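Local coordinates for protein predicted metal-dependent hydrolase of the TIM-barrel fold (Lactobacillus casei, PDB 2QPX) that binds two zinc ions in a TIM-barrel fold and is probably a metal-dependent hydrolase of the amidohydrolase type, its substrate unknown, at residues L14-H20 with L314-S320; K96-T102 with I122-I127; L130-A134 with M210-V214; V155-K159 with F217-M223. All blocks are in the same frame, centred on the assembly; numbering follows the deposited sequence.

Interactions 1 and 2 lie near the middle of the chain and share a parallel sheet, in which strands 14-19 and 95-101 are neighbours; interactions 3 and 4 sit farther out, among the surrounding helices, and both use helix 204-221. Interaction 1 is wholly buried and rests on a zinc ion and two carboxylates. Interaction 2, partly buried, is backbone hydrogen bonding of a beta-alpha-beta unit. Interaction 3 is buried too, but its two segments exchange no hydrogen bond and meet mainly through carbon and selenium. Interaction 4 reaches the surface, where a glutamine amide and two lysines do the work; it touches interaction 3 through Leu-130 and Val-155.

Interaction 1: residues L14-H20 with L314-S320; sequences LLDHHCH and LFASDAS. With ZN (zinc ion), chain B.
One carboxylate oxygen, Asp-318 OD1, shares a zinc ion with NE2 of both His-18 and His-20, and each of the three metal bonds is 2.1 Å long. The His-18 ring runs alongside the aspartate with the two planes 30° apart, whereas the His-20 ring is turned by 63° from the same carboxylate. OD1 meets both rings at an edge. Water 2, also on the zinc, donates to Asp-318 OD2 at 2.7 Å, and the carboxylated Lys-167 supplies a further ligand. At the other ring nitrogen, His-18 ND1 donates to Gln-226, which fixes the rotation of that ring. The loop 314-320 is tied down by Asp-16: Asp-16 OD2 receives Ser-317 OG in a short 2.5 Å bond through the syn lone pair, and Asp-16 OD1 receives Ser-317 N at 2.8 Å from above the carboxylate plane. Ser-317 OG in turn accepts from Ala-319 N, an ST turn. The His-17 ring is sandwiched between Leu-314 CD1, 3.7 Å from its centroid, and His-18 CB on the opposite face. The His-17 nitrogens bond to Tyr-368 and Asp-285. A His-X-His pair at the end of the first barrel strand, joined on the metal by an aspartate after the last, is the signature of the amidohydrolase binuclear metal site.

Interaction 2: residues K96-T102 with I122-I127; sequences KELLIDT and IPVKAI. With EDO (1,2-ethanediol), chain D.
The carboxylate oxygen Glu-97 OE2 lies against the aliphatic chain of Lys-125, 3.5 Å from its CG, with CE almost as near. Lys-125 is bent at chi2 and chi4, and its NZ lies 4.1 Å from Glu-97 OE2, too far for a salt bridge; NZ pairs with Glu-373 and Gln-370. On the sheet face carrying Leu-98, Ile-100, Val-124 and Ala-126, Ile-100 CD1 packs against Val-124 CG1 at 3.5 Å, and helix 113-120 covers Val-124 and Ala-126. The other face carries Leu-99, Asp-101, Lys-125 and Ile-127; there Leu-99 CB lies 4.1 Å from Ile-127 CG1. The two strands run parallel, 31° apart. Lys-125 N donates to Leu-98 O at 2.9 Å and Ile-100 N to Lys-125 O at 2.8 Å, as in parallel strands, here joined through helix 113-120 in a beta-alpha-beta unit. Toward Thr-102 the bonding fades into a weak 3.4 Å bond from Thr-102 N to Ile-127 O. An ethanediol, probably from the crystallisation liquor, bonds Val-124 N and O, its O1 2.6 Å from Val-124 O. Backbone pairing thus carries the register, while the Asp-101 side chain is left to Gly-103, Arg-129 and the carboxylated Lys-167, consistent with a second-shell position beside the zinc site.

Interaction 3: residues L130-A134 with M210-V214; sequences LETHA and MLYHV
The Glu-131 carboxylate, gripped through OE2 by Ser-168 OG and through OE1 by Ile-169 N, also lies against the selenomethionine Met-210. The contact belongs to the helical layer outside the TIM barrel: helix 130-138 follows strand 124-127, and helix 204-221 leads into strand 225-229. The two short segments cross at 102° with their axes 12.4 Å apart, so the gap is bridged by long side chains. Met-210 leaves its helix almost fully extended and bends at its last torsion (chi3 79°), which in the conformer described swings CE between Glu-131 and Leu-130, 3.6 Å from Leu-130 CB. Met-210 has two conformers, so the position of CE, and with it the short approach to Glu-131 OE2, is less certain. Leu-130 reaches back obliquely, and its CD1 comes 3.9 Å from Leu-211 CD2 and 4.1 Å from Val-214 CG2. Met-210, Leu-211 and Val-214 thus present one side of their helix to a single leucine. Glu-131 bends at chi2 (78°), and its carboxylate holds the chain just beyond the zinc ligand Lys-167, consistent with a part in keeping that segment in place. Phe-151 of helix 144-156 touches both Ala-134 and Met-210, and there, in the same conformer, Ala-134 CB stands 4.3 Å from the selenium atom SE of Met-210.

Interaction 4: residues V155-K159 with F217-M223; sequences VKQAK and FIIAQDM. With EDO (1,2-ethanediol), chain K.
Gln-221 starts with CG beside its backbone N (chi1 -66°), runs out extended, and then twists its amide at chi3 (82°), which brings NE2 to Val-155 O and OE1 to Lys-159 N, both at 2.9 Å. The contact joins the ends of two helices outside the TIM barrel, 144-156 and 204-221; the second closes with a Schellman motif in which Asp-222 takes positive phi. All three hydrogen bonds of the amide are made to backbone atoms. NE2 spends its second proton on Phe-217 O in its own helix, at 3.1 Å, and both acceptors lie close to the amide plane, so the rotation of the amide about chi3 is fixed and its flip is settled. Lys-159 N reaches OE1 almost in line with the C=O bond (177°). Val-155 O is gripped twice, by Gln-221 NE2 and by Ala-158 N, from opposite faces of its plane. Toward the Phe-217 end of the contact, the extended chain of Lys-156 lies over one face of the Phe-217 ring, with CE 3.6 Å from the centroid, while NZ makes an off-centre cation-pi contact; Val-155 CG1 meets the same ring at its edge. The selenomethionine Met-223 packs its CE on Lys-159 CB, 3.8 Å away. At the solvent end, Lys-159 NZ donates to ethanediol O1 at 2.6 Å and to water 3 at 2.8 Å, and that water donates to Gln-221 O.

Interaction 1: residues L14-H20 with L314-S320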
loop_
_atom_site.group_PDB
_atom_site.type_symbol
_atom_site.label_atom_id
_atom_site.label_comp_id
_atom_site.label_asym_id
_atom_site.label_seq_id
_atom_site.Cartn_x
_atom_site.Cartn_y
_atom_site.Cartn_z
ATOM N N LEU A 14 11.724 21.688 -17.377
ATOM C CA LEU A 14 11.725 20.228 -17.102
ATOM C C LEU A 14 12.858 19.570 -17.819
ATOM O O LEU A 14 13.026 19.758 -19.027
ATOM C CB LEU A 14 10.395 19.588 -17.571
ATOM C CG LEU A 14 9.115 20.090 -16.899
ATOM C CD1 LEU A 14 7.880 19.590 -17.664
ATOM C CD2 LEU A 14 9.060 19.696 -15.391
ATOM N N LEU A 15 13.622 18.761 -17.083
ATOM C CA LEU A 15 14.608 17.867 -17.690
ATOM C C LEU A 15 13.982 16.483 -17.565
ATOM O O LEU A 15 13.870 15.959 -16.455
ATOM C CB LEU A 15 15.957 17.951 -16.982
ATOM C CG LEU A 15 17.167 17.402 -17.743
ATOM C CD1 LEU A 15 18.489 17.614 -16.953
ATOM C CD2 LEU A 15 17.013 15.891 -18.192
ATOM N N ASP A 16 13.547 15.940 -18.697
ATOM C CA ASP A 16 12.846 14.649 -18.690
ATOM C C ASP A 16 13.922 13.566 -18.728
ATOM O O ASP A 16 14.412 13.191 -19.797
ATOM C CB ASP A 16 11.912 14.524 -19.894
ATOM C CG ASP A 16 10.868 13.427 -19.738
ATOM O OD1 ASP A 16 11.064 12.520 -18.888
ATOM O OD2 ASP A 16 9.877 13.474 -20.531
ATOM N N HIS A 17 14.250 13.046 -17.543
ATOM C CA HIS A 17 15.449 12.191 -17.410
ATOM C C HIS A 17 15.248 10.755 -17.904
ATOM O O HIS A 17 16.234 10.022 -18.027
ATOM C CB HIS A 17 16.029 12.221 -15.980
ATOM C CG HIS A 17 15.394 11.222 -15.098
ATOM N ND1 HIS A 17 15.992 10.013 -14.807
ATOM C CD2 HIS A 17 14.160 11.200 -14.525
ATOM C CE1 HIS A 17 15.129 9.276 -14.127
ATOM N NE2 HIS A 17 14.016 9.971 -13.922
ATOM N N HIS A 18 14.004 10.361 -18.164
ATOM C CA HIS A 18 13.720 9.056 -18.704
ATOM C C HIS A 18 12.479 9.093 -19.576
ATOM O O HIS A 18 11.359 9.236 -19.062
ATOM C CB HIS A 18 13.532 8.014 -17.598
ATOM C CG HIS A 18 13.151 6.682 -18.154
ATOM N ND1 HIS A 18 14.073 5.793 -18.664
ATOM C CD2 HIS A 18 11.938 6.126 -18.350
ATOM C CE1 HIS A 18 13.436 4.724 -19.126
ATOM N NE2 HIS A 18 12.138 4.912 -18.970
ATOM N N CYS A 19 12.674 8.870 -20.873
ATOM C CA CYS A 19 11.567 8.858 -21.822
ATOM C C CYS A 19 11.990 8.066 -23.055
ATOM O O CYS A 19 13.026 7.413 -23.058
ATOM C CB CYS A 19 11.104 10.299 -22.117
ATOM S SG CYS A 19 12.433 11.352 -22.762
ATOM N N HIS A 20 11.189 8.129 -24.107
ATOM C CA HIS A 20 11.264 7.180 -25.201
ATOM C C HIS A 20 10.988 7.849 -26.572
ATOM O O HIS A 20 10.455 8.973 -26.678
ATOM C CB HIS A 20 10.273 6.053 -24.951
ATOM C CG HIS A 20 10.638 5.194 -23.770
ATOM N ND1 HIS A 20 11.733 4.363 -23.776
ATOM C CD2 HIS A 20 10.058 5.046 -22.548
ATOM C CE1 HIS A 20 11.834 3.765 -22.587
ATOM N NE2 HIS A 20 10.825 4.157 -21.823
ATOM N N LEU A 314 12.609 13.021 -8.833
ATOM C CA LEU A 314 12.872 13.633 -10.154
ATOM C C LEU A 314 11.591 13.658 -10.982
ATOM O O LEU A 314 10.730 12.802 -10.840
ATOM C CB LEU A 314 13.891 12.796 -10.955
ATOM C CG LEU A 314 15.200 12.416 -10.255
ATOM C CD1 LEU A 314 16.083 11.520 -11.161
ATOM C CD2 LEU A 314 15.965 13.661 -9.792
ATOM N N PHE A 315 11.485 14.636 -11.877
ATOM C CA PHE A 315 10.510 14.566 -12.965
ATOM C C PHE A 315 11.002 13.633 -14.090
ATOM O O PHE A 315 12.129 13.743 -14.569
ATOM C CB PHE A 315 10.256 15.923 -13.623
ATOM C CG PHE A 315 9.427 15.827 -14.861
ATOM C CD1 PHE A 315 8.075 15.536 -14.777
ATOM C CD2 PHE A 315 10.008 15.936 -16.113
ATOM C CE1 PHE A 315 7.325 15.380 -15.910
ATOM C CE2 PHE A 315 9.250 15.756 -17.274
ATOM C CZ PHE A 315 7.930 15.516 -17.158
ATOM N N ALA A 316 10.102 12.746 -14.528
ATOM C CA ALA A 316 10.199 12.089 -15.816
ATOM C C ALA A 316 8.798 11.819 -16.310
ATOM O O ALA A 316 7.865 11.739 -15.526
ATOM C CB ALA A 316 10.987 10.748 -15.772
ATOM N N SER A 317 8.655 11.698 -17.630
ATOM C CA SER A 317 7.385 11.303 -18.251
ATOM C C SER A 317 7.242 9.809 -18.522
ATOM O O SER A 317 6.138 9.262 -18.492
ATOM C CB SER A 317 7.199 12.056 -19.587
ATOM O OG SER A 317 8.157 11.631 -20.547
ATOM N N ASP A 318 8.352 9.134 -18.801
ATOM C CA ASP A 318 8.305 7.794 -19.386
ATOM C C ASP A 318 7.501 7.760 -20.696
ATOM O O ASP A 318 7.017 6.691 -21.109
ATOM C CB ASP A 318 7.783 6.694 -18.403
ATOM C CG ASP A 318 8.195 5.308 -18.848
ATOM O OD1 ASP A 318 9.272 5.170 -19.434
ATOM O OD2 ASP A 318 7.484 4.316 -18.607
ATOM N N ALA A 319 7.390 8.909 -21.361
ATOM C CA ALA A 319 6.532 9.014 -22.512
ATOM C C ALA A 319 7.208 8.469 -23.777
ATOM O O ALA A 319 8.430 8.577 -23.944
ATOM C CB ALA A 319 6.118 10.489 -22.733
ATOM N N SER A 320 6.392 7.899 -24.670
ATOM C CA SER A 320 6.813 7.533 -26.013
ATOM C C SER A 320 5.785 8.004 -26.988
ATOM O O SER A 320 4.678 8.408 -26.619
ATOM C CB SER A 320 6.985 6.016 -26.219
ATOM O OG SER A 320 5.776 5.323 -26.388
HETATM ZN ZN ZN B . 10.668 3.656 -19.808
HETATM O O HOH W 1 14.172 15.454 -13.795
HETATM O O HOH W 2 9.169 2.356 -19.218
#

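Interaction 2: residues K96-T102 with I122-I127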
loop_
_atom_site.group_PDB
_atom_site.type_symbol
_atom_site.label_atom_id
_atom_site.label_comp_id
_atom_site.label_asym_id
_atom_site.label_seq_id
_atom_site.Cartn_x
_atom_site.Cartn_y
_atom_site.Cartn_z
ATOM N N LYS A 96 13.079 21.208 -21.447
ATOM C CA LYS A 96 14.378 21.696 -21.940
ATOM C C LYS A 96 15.345 20.618 -22.398
ATOM O O LYS A 96 16.312 20.919 -23.080
ATOM C CB LYS A 96 15.051 22.602 -20.905
ATOM C CG LYS A 96 14.273 23.896 -20.623
ATOM C CD LYS A 96 14.116 24.783 -21.842
ATOM C CE LYS A 96 13.313 26.033 -21.449
ATOM N NZ LYS A 96 13.212 26.946 -22.603
ATOM N N GLU A 97 15.112 19.352 -22.047
ATOM C CA GLU A 97 15.968 18.252 -22.522
ATOM C C GLU A 97 15.218 16.942 -22.341
ATOM O O GLU A 97 14.478 16.816 -21.378
ATOM C CB GLU A 97 17.303 18.217 -21.781
ATOM C CG GLU A 97 18.328 17.292 -22.422
ATOM C CD GLU A 97 19.635 17.227 -21.715
ATOM O OE1 GLU A 97 19.654 17.425 -20.486
ATOM O OE2 GLU A 97 20.646 16.968 -22.421
ATOM N N LEU A 98 15.445 16.000 -23.257
ATOM C CA LEU A 98 14.965 14.634 -23.153
ATOM C C LEU A 98 16.131 13.681 -23.100
ATOM O O LEU A 98 17.026 13.754 -23.936
ATOM C CB LEU A 98 14.122 14.273 -24.360
ATOM C CG LEU A 98 12.929 15.204 -24.705
ATOM C CD1 LEU A 98 12.172 14.612 -25.924
ATOM C CD2 LEU A 98 12.039 15.574 -23.516
ATOM N N LEU A 99 16.102 12.748 -22.141
ATOM C CA LEU A 99 17.045 11.633 -22.125
ATOM C C LEU A 99 16.258 10.366 -22.477
ATOM O O LEU A 99 15.435 9.900 -21.689
ATOM C CB LEU A 99 17.746 11.504 -20.767
ATOM C CG LEU A 99 18.278 12.788 -20.118
ATOM C CD1 LEU A 99 19.054 12.490 -18.818
ATOM C CD2 LEU A 99 19.134 13.562 -21.108
ATOM N N ILE A 100 16.504 9.836 -23.669
ATOM C CA ILE A 100 15.740 8.745 -24.246
ATOM C C ILE A 100 16.475 7.403 -24.051
ATOM O O ILE A 100 17.639 7.233 -24.436
ATOM C CB ILE A 100 15.470 8.945 -25.736
ATOM C CG1 ILE A 100 14.434 10.091 -25.909
ATOM C CG2 ILE A 100 15.016 7.644 -26.405
ATOM C CD1 ILE A 100 14.050 10.447 -27.334
ATOM N N ASP A 101 15.768 6.471 -23.415
ATOM C CA ASP A 101 16.183 5.074 -23.329
ATOM C C ASP A 101 15.979 4.467 -24.722
ATOM O O ASP A 101 14.851 4.225 -25.159
ATOM C CB ASP A 101 15.346 4.367 -22.259
ATOM C CG ASP A 101 15.475 2.848 -22.284
ATOM O OD1 ASP A 101 16.201 2.237 -23.083
ATOM O OD2 ASP A 101 14.758 2.299 -21.443
ATOM N N THR A 102 17.069 4.237 -25.440
ATOM C CA THR A 102 16.972 3.882 -26.839
ATOM C C THR A 102 16.713 2.363 -27.036
ATOM O O THR A 102 16.674 1.888 -28.167
ATOM C CB THR A 102 18.237 4.308 -27.602
ATOM O OG1 THR A 102 19.374 3.685 -26.997
ATOM C CG2 THR A 102 18.421 5.812 -27.623
ATOM N N ILE A 122 14.462 20.885 -28.652
ATOM C CA ILE A 122 15.316 20.855 -27.478
ATOM C C ILE A 122 16.301 19.707 -27.640
ATOM O O ILE A 122 16.064 18.793 -28.415
ATOM C CB ILE A 122 14.485 20.717 -26.161
ATOM C CG1 ILE A 122 13.552 19.503 -26.201
ATOM C CG2 ILE A 122 13.679 22.032 -25.866
ATOM C CD1 ILE A 122 12.829 19.195 -24.886
ATOM N N PRO A 123 17.407 19.752 -26.883
ATOM C CA PRO A 123 18.367 18.651 -26.969
ATOM C C PRO A 123 17.828 17.303 -26.490
ATOM O O PRO A 123 16.998 17.239 -25.573
ATOM C CB PRO A 123 19.525 19.118 -26.096
ATOM C CG PRO A 123 18.965 20.199 -25.238
ATOM C CD PRO A 123 17.888 20.852 -26.037
ATOM N N VAL A 124 18.344 16.244 -27.110
ATOM C CA VAL A 124 17.915 14.862 -26.863
ATOM C C VAL A 124 19.180 14.011 -26.782
ATOM O O VAL A 124 20.018 14.064 -27.694
ATOM C CB VAL A 124 16.996 14.336 -28.004
ATOM C CG1 VAL A 124 16.595 12.861 -27.783
ATOM C CG2 VAL A 124 15.758 15.251 -28.157
ATOM N N LYS A 125 19.347 13.283 -25.680
ATOM C CA LYS A 125 20.502 12.409 -25.478
ATOM C C LYS A 125 20.028 10.983 -25.188
ATOM O O LYS A 125 18.855 10.746 -24.865
ATOM C CB LYS A 125 21.374 12.905 -24.350
ATOM C CG LYS A 125 21.706 14.410 -24.480
ATOM C CD LYS A 125 23.114 14.729 -24.520
ATOM C CE LYS A 125 23.328 16.243 -24.666
ATOM N NZ LYS A 125 24.475 16.733 -23.777
ATOM N N ALA A 126 20.952 10.035 -25.312
ATOM C CA ALA A 126 20.659 8.601 -25.195
ATOM C C ALA A 126 21.067 8.028 -23.837
ATOM O O ALA A 126 22.147 8.312 -23.295
ATOM C CB ALA A 126 21.426 7.826 -26.297
ATOM N N ILE A 127 20.221 7.127 -23.368
ATOM C CA ILE A 127 20.432 6.225 -22.211
ATOM C C ILE A 127 20.647 4.814 -22.749
ATOM O O ILE A 127 19.926 4.354 -23.639
ATOM C CB ILE A 127 19.224 6.233 -21.227
ATOM C CG1 ILE A 127 19.009 7.650 -20.620
ATOM C CG2 ILE A 127 19.337 5.147 -20.124
ATOM C CD1 ILE A 127 20.058 8.123 -19.602
HETATM C C1 EDO D . 20.611 15.068 -30.519
HETATM O O1 EDO D . 21.650 14.502 -29.689
HETATM C C2 EDO D . 20.737 16.580 -30.489
HETATM O O2 EDO D . 20.446 17.125 -29.195
#

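Interaction 3: residues L130-A134 with M210-V214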
loop_
_atom_site.group_PDB
_atom_site.type_symbol
_atom_site.label_atom_id
_atom_site.label_comp_id
_atom_site.label_asym_id
_atom_site.label_seq_id
_atom_site.Cartn_x
_atom_site.Cartn_y
_atom_site.Cartn_z
ATOM N N LEU A 130 20.948 -1.819 -20.886
ATOM C CA LEU A 130 21.859 -2.950 -20.727
ATOM C C LEU A 130 21.394 -4.231 -21.431
ATOM O O LEU A 130 22.149 -4.859 -22.134
ATOM C CB LEU A 130 22.076 -3.207 -19.237
ATOM C CG LEU A 130 22.891 -2.103 -18.510
ATOM C CD1 LEU A 130 22.733 -2.299 -16.974
ATOM C CD2 LEU A 130 24.384 -2.099 -18.904
ATOM N N GLU A 131 20.159 -4.638 -21.165
ATOM C CA GLU A 131 19.706 -5.954 -21.615
ATOM C C GLU A 131 19.648 -6.068 -23.140
ATOM O O GLU A 131 19.933 -7.125 -23.703
ATOM C CB GLU A 131 18.392 -6.396 -20.962
ATOM C CG GLU A 131 18.483 -6.657 -19.470
ATOM C CD GLU A 131 18.490 -5.423 -18.559
ATOM O OE1 GLU A 131 18.324 -4.264 -19.060
ATOM O OE2 GLU A 131 18.640 -5.672 -17.330
ATOM N N THR A 132 19.229 -5.000 -23.832
ATOM C CA THR A 132 19.147 -5.035 -25.296
ATOM C C THR A 132 20.544 -5.069 -25.923
ATOM O O THR A 132 20.781 -5.776 -26.893
ATOM C CB THR A 132 18.258 -3.881 -25.805
ATOM O OG1 THR A 132 18.643 -2.712 -25.143
ATOM C CG2 THR A 132 16.792 -4.131 -25.482
ATOM N N HIS A 133 21.514 -4.354 -25.344
ATOM C CA HIS A 133 22.891 -4.450 -25.803
ATOM C C HIS A 133 23.413 -5.866 -25.535
ATOM O O HIS A 133 24.047 -6.478 -26.412
ATOM C CB HIS A 133 23.783 -3.383 -25.166
ATOM C CG HIS A 133 23.630 -2.035 -25.779
ATOM N ND1 HIS A 133 22.722 -1.101 -25.326
ATOM C CD2 HIS A 133 24.263 -1.463 -26.830
ATOM C CE1 HIS A 133 22.821 -0.008 -26.073
ATOM N NE2 HIS A 133 23.737 -0.211 -27.010
ATOM N N ALA A 134 23.075 -6.422 -24.372
ATOM C CA ALA A 134 23.488 -7.798 -24.038
ATOM C C ALA A 134 22.957 -8.791 -25.103
ATOM O O ALA A 134 23.676 -9.690 -25.568
ATOM C CB ALA A 134 23.016 -8.181 -22.629
HETATM N N MSE A 210 25.287 -9.887 -14.499
HETATM C CA MSE A 210 25.542 -8.713 -15.298
HETATM C C MSE A 210 25.424 -7.459 -14.445
HETATM O O MSE A 210 26.303 -6.574 -14.479
HETATM C CB MSE A 210 24.500 -8.647 -16.410
HETATM C CG MSE A 210 24.649 -7.483 -17.331
HETATM SE SE MSE A 210 23.079 -7.147 -18.457
HETATM C CE MSE A 210 21.894 -6.223 -17.193
ATOM N N LEU A 211 24.331 -7.363 -13.675
ATOM C CA LEU A 211 24.113 -6.128 -12.904
ATOM C C LEU A 211 25.181 -5.907 -11.825
ATOM O O LEU A 211 25.636 -4.771 -11.598
ATOM C CB LEU A 211 22.714 -6.138 -12.302
ATOM C CG LEU A 211 21.587 -5.957 -13.331
ATOM C CD1 LEU A 211 20.235 -6.323 -12.690
ATOM C CD2 LEU A 211 21.647 -4.528 -13.922
ATOM N N TYR A 212 25.589 -6.977 -11.145
ATOM C CA TYR A 212 26.644 -6.846 -10.139
ATOM C C TYR A 212 27.974 -6.510 -10.786
ATOM O O TYR A 212 28.736 -5.704 -10.273
ATOM C CB TYR A 212 26.772 -8.125 -9.287
ATOM C CG TYR A 212 25.782 -8.161 -8.117
ATOM C CD1 TYR A 212 24.471 -8.557 -8.291
ATOM C CD2 TYR A 212 26.157 -7.754 -6.817
ATOM C CE1 TYR A 212 23.581 -8.581 -7.232
ATOM C CE2 TYR A 212 25.242 -7.754 -5.754
ATOM C CZ TYR A 212 23.968 -8.163 -5.966
ATOM O OH TYR A 212 23.051 -8.169 -4.936
ATOM N N HIS A 213 28.262 -7.113 -11.934
ATOM C CA HIS A 213 29.545 -6.904 -12.598
ATOM C C HIS A 213 29.672 -5.614 -13.399
ATOM O O HIS A 213 30.773 -5.089 -13.513
ATOM C CB HIS A 213 29.942 -8.140 -13.391
ATOM C CG HIS A 213 30.360 -9.268 -12.523
ATOM N ND1 HIS A 213 31.692 -9.576 -12.328
ATOM C CD2 HIS A 213 29.658 -10.085 -11.697
ATOM C CE1 HIS A 213 31.789 -10.584 -11.478
ATOM N NE2 HIS A 213 30.585 -10.894 -11.047
ATOM N N VAL A 214 28.583 -5.044 -13.902
ATOM C CA VAL A 214 28.700 -3.785 -14.603
ATOM C C VAL A 214 28.734 -2.589 -13.645
ATOM O O VAL A 214 29.133 -1.505 -14.054
ATOM C CB VAL A 214 27.620 -3.556 -15.702
ATOM C CG1 VAL A 214 27.711 -4.644 -16.781
ATOM C CG2 VAL A 214 26.224 -3.395 -15.098
#

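Interaction 4: residues V155-K159 with F217-M223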
loop_
_atom_site.group_PDB
_atom_site.type_symbol
_atom_site.label_atom_id
_atom_site.label_comp_id
_atom_site.label_asym_id
_atom_site.label_seq_id
_atom_site.Cartn_x
_atom_site.Cartn_y
_atom_site.Cartn_z
ATOM N N VAL A 155 29.941 -1.546 -22.659
ATOM C CA VAL A 155 29.441 -0.833 -21.483
ATOM C C VAL A 155 30.484 0.200 -21.026
ATOM O O VAL A 155 30.137 1.344 -20.705
ATOM C CB VAL A 155 29.053 -1.813 -20.336
ATOM C CG1 VAL A 155 28.807 -1.080 -19.016
ATOM C CG2 VAL A 155 27.844 -2.648 -20.764
ATOM N N LYS A 156 31.749 -0.229 -20.969
ATOM C CA LYS A 156 32.834 0.638 -20.576
ATOM C C LYS A 156 33.008 1.835 -21.517
ATOM O O LYS A 156 33.513 2.873 -21.100
ATOM C CB LYS A 156 34.142 -0.169 -20.476
ATOM C CG LYS A 156 34.183 -1.126 -19.319
ATOM C CD LYS A 156 35.394 -2.035 -19.447
ATOM C CE LYS A 156 35.496 -3.045 -18.336
ATOM N NZ LYS A 156 36.684 -3.915 -18.454
ATOM N N GLN A 157 32.635 1.669 -22.776
ATOM C CA GLN A 157 32.769 2.693 -23.814
ATOM C C GLN A 157 31.527 3.591 -23.969
ATOM O O GLN A 157 31.488 4.463 -24.878
ATOM C CB GLN A 157 33.047 2.031 -25.160
ATOM C CG GLN A 157 34.410 1.327 -25.250
ATOM C CD GLN A 157 34.492 0.273 -26.382
ATOM O OE1 GLN A 157 33.573 0.109 -27.213
ATOM N NE2 GLN A 157 35.607 -0.480 -26.387
ATOM N N ALA A 158 30.502 3.374 -23.120
ATOM C CA ALA A 158 29.226 4.070 -23.347
ATOM C C ALA A 158 29.399 5.562 -23.277
ATOM O O ALA A 158 28.837 6.278 -24.116
ATOM C CB ALA A 158 28.102 3.569 -22.385
ATOM N N LYS A 159 30.108 6.052 -22.269
ATOM C CA LYS A 159 30.283 7.531 -22.138
ATOM C C LYS A 159 30.993 8.116 -23.383
ATOM O O LYS A 159 30.582 9.146 -23.964
ATOM C CB LYS A 159 31.016 7.894 -20.855
ATOM C CG LYS A 159 31.333 9.366 -20.682
ATOM C CD LYS A 159 31.890 9.662 -19.321
ATOM C CE LYS A 159 32.425 11.073 -19.243
ATOM N NZ LYS A 159 32.836 11.356 -17.844
ATOM N N PHE A 217 31.921 -0.643 -13.589
ATOM C CA PHE A 217 32.158 -0.001 -14.861
ATOM C C PHE A 217 31.376 1.311 -14.975
ATOM O O PHE A 217 31.835 2.274 -15.587
ATOM C CB PHE A 217 31.771 -0.854 -16.056
ATOM C CG PHE A 217 32.250 -2.290 -16.031
ATOM C CD1 PHE A 217 33.404 -2.673 -15.381
ATOM C CD2 PHE A 217 31.578 -3.240 -16.791
ATOM C CE1 PHE A 217 33.830 -4.009 -15.424
ATOM C CE2 PHE A 217 31.986 -4.567 -16.797
ATOM C CZ PHE A 217 33.120 -4.924 -16.137
ATOM N N ILE A 218 30.158 1.304 -14.429
ATOM C CA ILE A 218 29.265 2.444 -14.470
ATOM C C ILE A 218 29.777 3.516 -13.491
ATOM O O ILE A 218 29.844 4.708 -13.863
ATOM C CB ILE A 218 27.796 2.037 -14.158
ATOM C CG1 ILE A 218 27.300 1.101 -15.294
ATOM C CG2 ILE A 218 26.912 3.294 -13.910
ATOM C CD1 ILE A 218 25.874 0.468 -15.059
ATOM N N ILE A 219 30.141 3.109 -12.281
ATOM C CA ILE A 219 30.745 4.007 -11.278
ATOM C C ILE A 219 31.964 4.709 -11.894
ATOM O O ILE A 219 32.134 5.935 -11.730
ATOM C CB ILE A 219 31.128 3.253 -9.969
ATOM C CG1 ILE A 219 29.889 2.760 -9.210
ATOM C CG2 ILE A 219 31.990 4.165 -9.043
ATOM C CD1 ILE A 219 30.184 1.731 -8.092
ATOM N N ALA A 220 32.817 3.971 -12.604
ATOM C CA ALA A 220 34.035 4.565 -13.169
ATOM C C ALA A 220 33.715 5.659 -14.181
ATOM O O ALA A 220 34.493 6.607 -14.304
ATOM C CB ALA A 220 34.929 3.501 -13.807
ATOM N N GLN A 221 32.575 5.557 -14.877
ATOM C CA GLN A 221 32.136 6.592 -15.824
ATOM C C GLN A 221 31.297 7.700 -15.174
ATOM O O GLN A 221 31.002 8.722 -15.806
ATOM C CB GLN A 221 31.354 5.947 -16.975
ATOM C CG GLN A 221 32.193 5.051 -17.846
ATOM C CD GLN A 221 31.384 4.256 -18.825
ATOM O OE1 GLN A 221 31.019 4.765 -19.894
ATOM N NE2 GLN A 221 31.067 2.994 -18.472
ATOM N N ASP A 222 30.921 7.496 -13.922
ATOM C CA ASP A 222 30.143 8.429 -13.124
ATOM C C ASP A 222 28.850 8.845 -13.824
ATOM O O ASP A 222 28.500 10.028 -13.825
ATOM C CB ASP A 222 30.955 9.679 -12.746
ATOM C CG ASP A 222 30.285 10.498 -11.659
ATOM O OD1 ASP A 222 29.540 9.928 -10.794
ATOM O OD2 ASP A 222 30.442 11.747 -11.693
HETATM N N MSE A 223 28.108 7.861 -14.352
HETATM C CA MSE A 223 26.797 8.128 -14.929
HETATM C C MSE A 223 25.745 7.277 -14.202
HETATM O O MSE A 223 26.088 6.214 -13.672
HETATM C CB MSE A 223 26.801 7.881 -16.426
HETATM C CG MSE A 223 27.949 8.592 -17.108
HETATM SE SE MSE A 223 27.738 8.705 -19.037
HETATM C CE MSE A 223 27.615 6.855 -19.520
HETATM C C1 EDO K . 35.317 9.535 -15.695
HETATM O O1 EDO K . 34.627 9.700 -16.941
HETATM C C2 EDO K . 34.406 9.909 -14.544
HETATM O O2 EDO K . 33.990 11.282 -14.669
HETATM O O HOH W 3 30.471 11.368 -16.363
#